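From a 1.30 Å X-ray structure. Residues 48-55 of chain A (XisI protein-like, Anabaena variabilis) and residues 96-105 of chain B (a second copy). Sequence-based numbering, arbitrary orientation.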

ATOM      1  N   GLY A  48      11.462  -6.271  -2.252  1.00  6.07           N
ATOM      2  CA  GLY A  48      12.776  -6.534  -2.805  1.00  6.62           C
ATOM      3  C   GLY A  48      12.948  -7.961  -3.221  1.00  6.28           C
ATOM      4  O   GLY A  48      12.011  -8.586  -3.686  1.00  6.71           O
ATOM      5  N   TRP A  49      14.148  -8.504  -3.044  1.00  8.14           N
ATOM      6  CA  TRP A  49      14.553  -9.804  -3.499  1.00  7.74           C
ATOM      7  C   TRP A  49      15.414 -10.453  -2.435  1.00 11.70           C
ATOM      8  O   TRP A  49      16.254  -9.801  -1.796  1.00 12.54           O
ATOM      9  CB  TRP A  49      15.285  -9.708  -4.840  1.00 10.03           C
ATOM     10  CG  TRP A  49      14.402  -9.252  -5.888  1.00  8.86           C
ATOM     11  CD1 TRP A  49      14.119  -7.940  -6.215  1.00 10.10           C
ATOM     12  CD2 TRP A  49      13.576 -10.056  -6.709  1.00  7.22           C
ATOM     13  NE1 TRP A  49      13.190  -7.901  -7.185  1.00 12.07           N
ATOM     14  CE2 TRP A  49      12.807  -9.165  -7.513  1.00  8.50           C
ATOM     15  CE3 TRP A  49      13.415 -11.425  -6.876  1.00  9.78           C
ATOM     16  CZ2 TRP A  49      11.926  -9.611  -8.465  1.00 11.85           C
ATOM     17  CZ3 TRP A  49      12.522 -11.862  -7.803  1.00 12.06           C
ATOM     18  CH2 TRP A  49      11.779 -10.942  -8.594  1.00 12.98           C
ATOM     19  N   GLN A  50      15.169 -11.749  -2.267  1.00  8.43           N
ATOM     20  CA  GLN A  50      16.099 -12.623  -1.528  1.00 10.15           C
ATOM     21  C   GLN A  50      16.531 -13.642  -2.527  1.00  9.55           C
ATOM     22  O   GLN A  50      15.791 -14.576  -2.859  1.00  9.93           O
ATOM     23  CB  GLN A  50      15.344 -13.305  -0.378  1.00 12.42           C
ATOM     24  CG  GLN A  50      15.095 -12.321   0.820  1.00 21.38           C
ATOM     25  CD  GLN A  50      14.193 -12.850   1.990  1.00 19.35           C
ATOM     26  OE1 GLN A  50      13.832 -12.059   2.872  1.00 44.17           O
ATOM     27  NE2 GLN A  50      13.836 -14.153   1.999  1.00 21.97           N
ATOM     28  N   GLY A  51      17.698 -13.438  -3.129  1.00  9.86           N
ATOM     29  CA  GLY A  51      18.034 -14.236  -4.272  1.00 10.64           C
ATOM     30  C   GLY A  51      16.990 -14.098  -5.346  1.00  9.98           C
ATOM     31  O   GLY A  51      16.644 -12.960  -5.669  1.00 10.19           O
ATOM     32  N   LEU A  52      16.477 -15.174  -5.950  1.00  8.36           N
ATOM     33  CA  LEU A  52      15.461 -15.125  -6.947  1.00 10.72           C
ATOM     34  C   LEU A  52      14.049 -15.163  -6.374  1.00  9.48           C
ATOM     35  O   LEU A  52      13.114 -15.239  -7.136  1.00 11.50           O
ATOM     36  CB  LEU A  52      15.649 -16.286  -7.934  1.00 11.43           C
ATOM     37  CG  LEU A  52      17.006 -16.304  -8.656  1.00 15.02           C
ATOM     38  CD1 LEU A  52      17.042 -17.580  -9.546  1.00 19.71           C
ATOM     39  CD2 LEU A  52      17.259 -14.998  -9.434  1.00 17.31           C
ATOM     40  N   ASN A  53      13.934 -15.040  -5.062  1.00  7.76           N
ATOM     41  CA  ASN A  53      12.624 -14.966  -4.427  1.00  6.88           C
ATOM     42  C   ASN A  53      12.138 -13.553  -4.250  1.00  5.76           C
ATOM     43  O   ASN A  53      12.819 -12.761  -3.622  1.00  7.39           O
ATOM     44  CB  ASN A  53      12.670 -15.613  -3.044  1.00  7.60           C
ATOM     45  CG  ASN A  53      13.170 -17.044  -3.130  1.00  9.38           C
ATOM     46  OD1 ASN A  53      12.460 -17.946  -3.589  1.00  9.07           O
ATOM     47  ND2 ASN A  53      14.440 -17.240  -2.799  1.00 10.67           N
ATOM     48  N   ARG A  54      10.995 -13.243  -4.805  1.00  6.54           N
ATOM     49  CA  ARG A  54      10.417 -11.934  -4.684  1.00  7.05           C
ATOM     50  C   ARG A  54       9.861 -11.718  -3.295  1.00  8.20           C
ATOM     51  O   ARG A  54       9.079 -12.496  -2.805  1.00  8.63           O
ATOM     52  CB  ARG A  54       9.250 -11.787  -5.696  1.00  8.14           C
ATOM     53  CG  ARG A  54       8.464 -10.459  -5.579  1.00  9.13           C
ATOM     54  CD  ARG A  54       9.362  -9.274  -5.684  1.00  9.51           C
ATOM     55  NE  ARG A  54       8.683  -8.028  -5.980  1.00  7.53           N
ATOM     56  CZ  ARG A  54       9.292  -6.861  -6.025  1.00  7.44           C
ATOM     57  NH1 ARG A  54      10.525  -6.741  -5.580  1.00  8.22           N
ATOM     58  NH2 ARG A  54       8.646  -5.786  -6.441  1.00  7.49           N
ATOM     59  N   ILE A  55      10.285 -10.633  -2.645  1.00  6.06           N
ATOM     60  CA  ILE A  55       9.699 -10.172  -1.369  1.00  7.43           C
ATOM     61  C   ILE A  55       8.792  -9.002  -1.692  1.00  6.68           C
ATOM     62  O   ILE A  55       9.188  -7.993  -2.230  1.00  6.86           O
ATOM     63  CB  ILE A  55      10.769  -9.770  -0.347  1.00  8.08           C
ATOM     64  CG1 ILE A  55      11.774 -10.913  -0.074  1.00  8.38           C
ATOM     65  CG2 ILE A  55      10.128  -9.318   0.951  1.00  9.38           C
ATOM     66  CD1 ILE A  55      11.174 -12.204   0.388  1.00 12.54           C
TER
ATOM     67  N   LEU B  96      11.655  -2.668 -14.080  1.00 10.27           N
ATOM     68  CA  LEU B  96      10.808  -3.762 -13.695  1.00 10.53           C
ATOM     69  C   LEU B  96      11.246  -4.344 -12.349  1.00 10.04           C
ATOM     70  O   LEU B  96      11.970  -5.313 -12.253  1.00  9.78           O
ATOM     71  CB  LEU B  96      10.840  -4.837 -14.777  1.00 12.79           C
ATOM     72  CG  LEU B  96      10.282  -4.354 -16.119  1.00 11.90           C
ATOM     73  CD1 LEU B  96      10.213  -5.491 -17.138  1.00 14.59           C
ATOM     74  CD2 LEU B  96       8.868  -3.703 -15.999  1.00 12.72           C
ATOM     75  N   GLY B  97      10.829  -3.706 -11.269  1.00  9.28           N
ATOM     76  CA  GLY B  97      11.131  -4.194  -9.928  1.00  8.64           C
ATOM     77  C   GLY B  97      10.614  -5.573  -9.633  1.00  8.89           C
ATOM     78  O   GLY B  97      11.207  -6.299  -8.839  1.00 10.09           O
ATOM     79  N   LEU B  98       9.518  -5.934 -10.291  1.00  9.31           N
ATOM     80  CA  LEU B  98       8.913  -7.225 -10.140  1.00 11.86           C
ATOM     81  C   LEU B  98       9.645  -8.326 -10.907  1.00 12.04           C
ATOM     82  O   LEU B  98       9.234  -9.445 -10.829  1.00 12.69           O
ATOM     83  CB  LEU B  98       7.437  -7.154 -10.546  1.00 10.71           C
ATOM     84  CG  LEU B  98       7.020  -6.995 -12.003  1.00 12.55           C
ATOM     85  CD1 LEU B  98       5.464  -6.821 -12.094  1.00 14.01           C
ATOM     86  CD2 LEU B  98       7.745  -5.959 -12.852  1.00 23.26           C
ATOM     87  N   GLN B  99      10.731  -7.965 -11.603  1.00 10.35           N
ATOM     88  CA  GLN B  99      11.627  -8.902 -12.299  1.00 12.16           C
ATOM     89  C   GLN B  99      12.936  -8.952 -11.533  1.00  9.53           C
ATOM     90  O   GLN B  99      13.415  -7.973 -11.009  1.00 10.53           O
ATOM     91  CB  GLN B  99      11.892  -8.396 -13.724  1.00 10.99           C
ATOM     92  CG  GLN B  99      12.979  -9.059 -14.478  1.00 17.42           C
ATOM     93  CD  GLN B  99      12.971  -8.567 -15.909  1.00 17.57           C
ATOM     94  OE1 GLN B  99      13.695  -7.626 -16.242  1.00 21.17           O
ATOM     95  NE2 GLN B  99      12.110  -9.144 -16.735  1.00 22.08           N
ATOM     96  N   ALA B 100      13.542 -10.156 -11.463  1.00 11.65           N
ATOM     97  CA  ALA B 100      14.787 -10.318 -10.747  1.00 12.99           C
ATOM     98  C   ALA B 100      15.885  -9.350 -11.244  1.00 11.18           C
ATOM     99  O   ALA B 100      16.022  -9.126 -12.439  1.00 12.84           O
ATOM    100  CB  ALA B 100      15.259 -11.815 -10.865  1.00 14.66           C
ATOM    101  N   PRO B 101      16.618  -8.722 -10.332  1.00 12.21           N
ATOM    102  CA  PRO B 101      17.584  -7.717 -10.752  1.00 13.98           C
ATOM    103  C   PRO B 101      18.555  -8.081 -11.868  1.00 12.90           C
ATOM    104  O   PRO B 101      18.816  -7.250 -12.744  1.00 13.77           O
ATOM    105  CB  PRO B 101      18.322  -7.373  -9.445  1.00 16.57           C
ATOM    106  CG  PRO B 101      17.250  -7.538  -8.383  1.00 12.83           C
ATOM    107  CD  PRO B 101      16.510  -8.789  -8.863  1.00 11.78           C
ATOM    108  N   TYR B 102      19.052  -9.301 -11.859  1.00 12.40           N
ATOM    109  CA  TYR B 102      20.089  -9.645 -12.800  1.00 11.42           C
ATOM    110  C   TYR B 102      19.535  -9.612 -14.240  1.00 12.29           C
ATOM    111  O   TYR B 102      20.276  -9.505 -15.209  1.00 14.17           O
ATOM    112  CB  TYR B 102      20.710 -11.003 -12.445  1.00 12.06           C
ATOM    113  CG  TYR B 102      19.930 -12.166 -12.991  1.00 14.89           C
ATOM    114  CD1 TYR B 102      18.872 -12.703 -12.277  1.00 11.33           C
ATOM    115  CD2 TYR B 102      20.244 -12.716 -14.219  1.00 17.39           C
ATOM    116  CE1 TYR B 102      18.112 -13.742 -12.807  1.00 15.07           C
ATOM    117  CE2 TYR B 102      19.517 -13.762 -14.751  1.00 14.35           C
ATOM    118  CZ  TYR B 102      18.468 -14.286 -14.019  1.00 16.65           C
ATOM    119  OH  TYR B 102      17.753 -15.330 -14.548  1.00 19.23           O
ATOM    120  N   LYS B 103      18.225  -9.724 -14.405  1.00 12.12           N
ATOM    121  CA  LYS B 103      17.638  -9.794 -15.740  1.00 15.40           C
ATOM    122  C   LYS B 103      17.554  -8.437 -16.443  1.00 16.27           C
ATOM    123  O   LYS B 103      17.523  -8.365 -17.682  1.00 14.94           O
ATOM    124  CB  LYS B 103      16.223 -10.351 -15.665  1.00 15.33           C
ATOM    125  CG  LYS B 103      16.126 -11.822 -15.326  1.00 17.52           C
ATOM    126  CD  LYS B 103      14.660 -12.202 -15.258  1.00 20.90           C
ATOM    127  N   ARG B 104      17.498  -7.374 -15.635  1.00 14.14           N
ATOM    128  CA  ARG B 104      17.030  -6.065 -16.094  1.00 14.01           C
ATOM    129  C   ARG B 104      17.911  -5.489 -17.192  1.00 14.31           C
ATOM    130  O   ARG B 104      17.414  -4.888 -18.150  1.00 17.91           O
ATOM    131  CB  ARG B 104      16.905  -5.097 -14.902  1.00 12.39           C
ATOM    132  CG  ARG B 104      15.844  -5.539 -13.932  1.00 13.46           C
ATOM    133  CD  ARG B 104      15.795  -4.606 -12.767  1.00 11.46           C
ATOM    134  NE  ARG B 104      14.970  -5.194 -11.713  1.00 11.96           N
ATOM    135  CZ  ARG B 104      15.108  -4.941 -10.441  1.00 12.39           C
ATOM    136  NH1 ARG B 104      16.055  -4.113 -10.013  1.00 14.65           N
ATOM    137  NH2 ARG B 104      14.334  -5.579  -9.582  1.00 13.17           N
ATOM    138  N   GLN B 105      19.222  -5.679 -17.088  1.00 15.96           N
ATOM    139  CA  GLN B 105      20.129  -5.123 -18.124  1.00 20.17           C
ATOM    140  C   GLN B 105      19.976  -5.796 -19.487  1.00 24.27           C
ATOM    141  O   GLN B 105      20.527  -5.304 -20.477  1.00 24.36           O
ATOM    142  CB  GLN B 105      21.597  -5.185 -17.717  1.00 17.82           C
ATOM    143  CG  GLN B 105      22.146  -6.590 -17.655  1.00 19.29           C
ATOM    144  CD  GLN B 105      23.647  -6.611 -17.532  1.00 26.28           C
ATOM    145  OE1 GLN B 105      24.359  -5.936 -18.292  1.00 34.07           O
ATOM    146  NE2 GLN B 105      24.144  -7.395 -16.589  1.00 24.92           N
TER

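The chain A stretch is a tight hairpin, and the chain B stretch is a loop from the second copy of the protein. Together they bury 332 Å² of surface, both sides summed. Trp49(A) provides the largest share.

Gly48(A) does not touch chain B. Its backbone pairs with Ile55(A) in both directions: Gly48(A) N donates to Ile55(A) O, and Ile55(A) N to Gly48(A) O, each at 2.9 Å. Its carbonyl also matters later, because it accepts a hydrogen bond from Arg54(A).

Trp49(A) points its CA-to-CB bond toward chain B. With chi1 in the m well and chi2 at 86°, the indole lies against Gly97(B) to Pro101(B) of the loop. Trp49(A) NE1 donates a hydrogen bond to Gly97(B) O at 3.0 Å, with an N-H...O angle of 143°. This is the only hydrogen bond between the two stretches. The acceptor lies near the ring plane, as expected for an indole N-H, so the bond leaves the ring face free for packing. Two CH-pi contacts use one face. Ala100(B) CA sits 3.8 Å from the centroid of the six-membered ring of Trp49(A), 13° off the normal. Pro101(B) CD sits 3.6 Å from the centroid of the five-membered ring of Trp49(A), 8° off the normal. Each half of the indole is thus covered by one residue on this face. The backbone comes close too: Trp49(A) CZ2 is 3.3 Å from Gln99(B) C.

Arg104(B) bonds to the backbone of its own loop. Arg104(B) NH2 donates to Gln99(B) O at 2.9 Å, and Arg104(B) NE makes a weak bond to Leu96(B) O at 3.1 Å. A backbone bond from Gln99(B) N to Leu96(B) O, 3.0 Å, closes the type I turn that contains Gly97(B) and Leu98(B).

Gln50(A) and Asn53(A) bracket a type II' turn and stay out of reach of chain B. Gln50(A) N donates to Asn53(A) O, and Asn53(A) N to Gln50(A) O, each at 2.9 Å. Asn53(A) ND2 adds a bond to Gln50(A) O at 3.0 Å. Gly51(A) takes a positive phi of 57°, which favours glycine at this position.

Leu52(A) starts sideways, but its end comes nearer to chain B. Leu52(A) CD2 packs 4.0 Å from Ala100(B) CB and 3.7 Å from Tyr102(B) CE1. These contacts are apolar. Ala100(B) therefore meets both Leu52(A) and the indole: Trp49(A) CZ3 is 4.1 Å from Ala100(B) CB.

Arg54(A) also leaves its backbone sideways and brings its end nearer. Arg54(A) NH1 donates to Gly48(A) O at 3.0 Å, which ties the guanidinium to its own hairpin. Arg54(A) NH1 also lies 3.4 Å from Gly97(B) O, but the angle is poor and no hydrogen bond forms. That oxygen and Leu98(B) N lie over one face of the guanidinium, so the group packs against the turn. Its NH2 is hydrogen-bonded elsewhere in the structure.

Ile55(A) makes no contact with chain B; its backbone completes the pairing with Gly48(A).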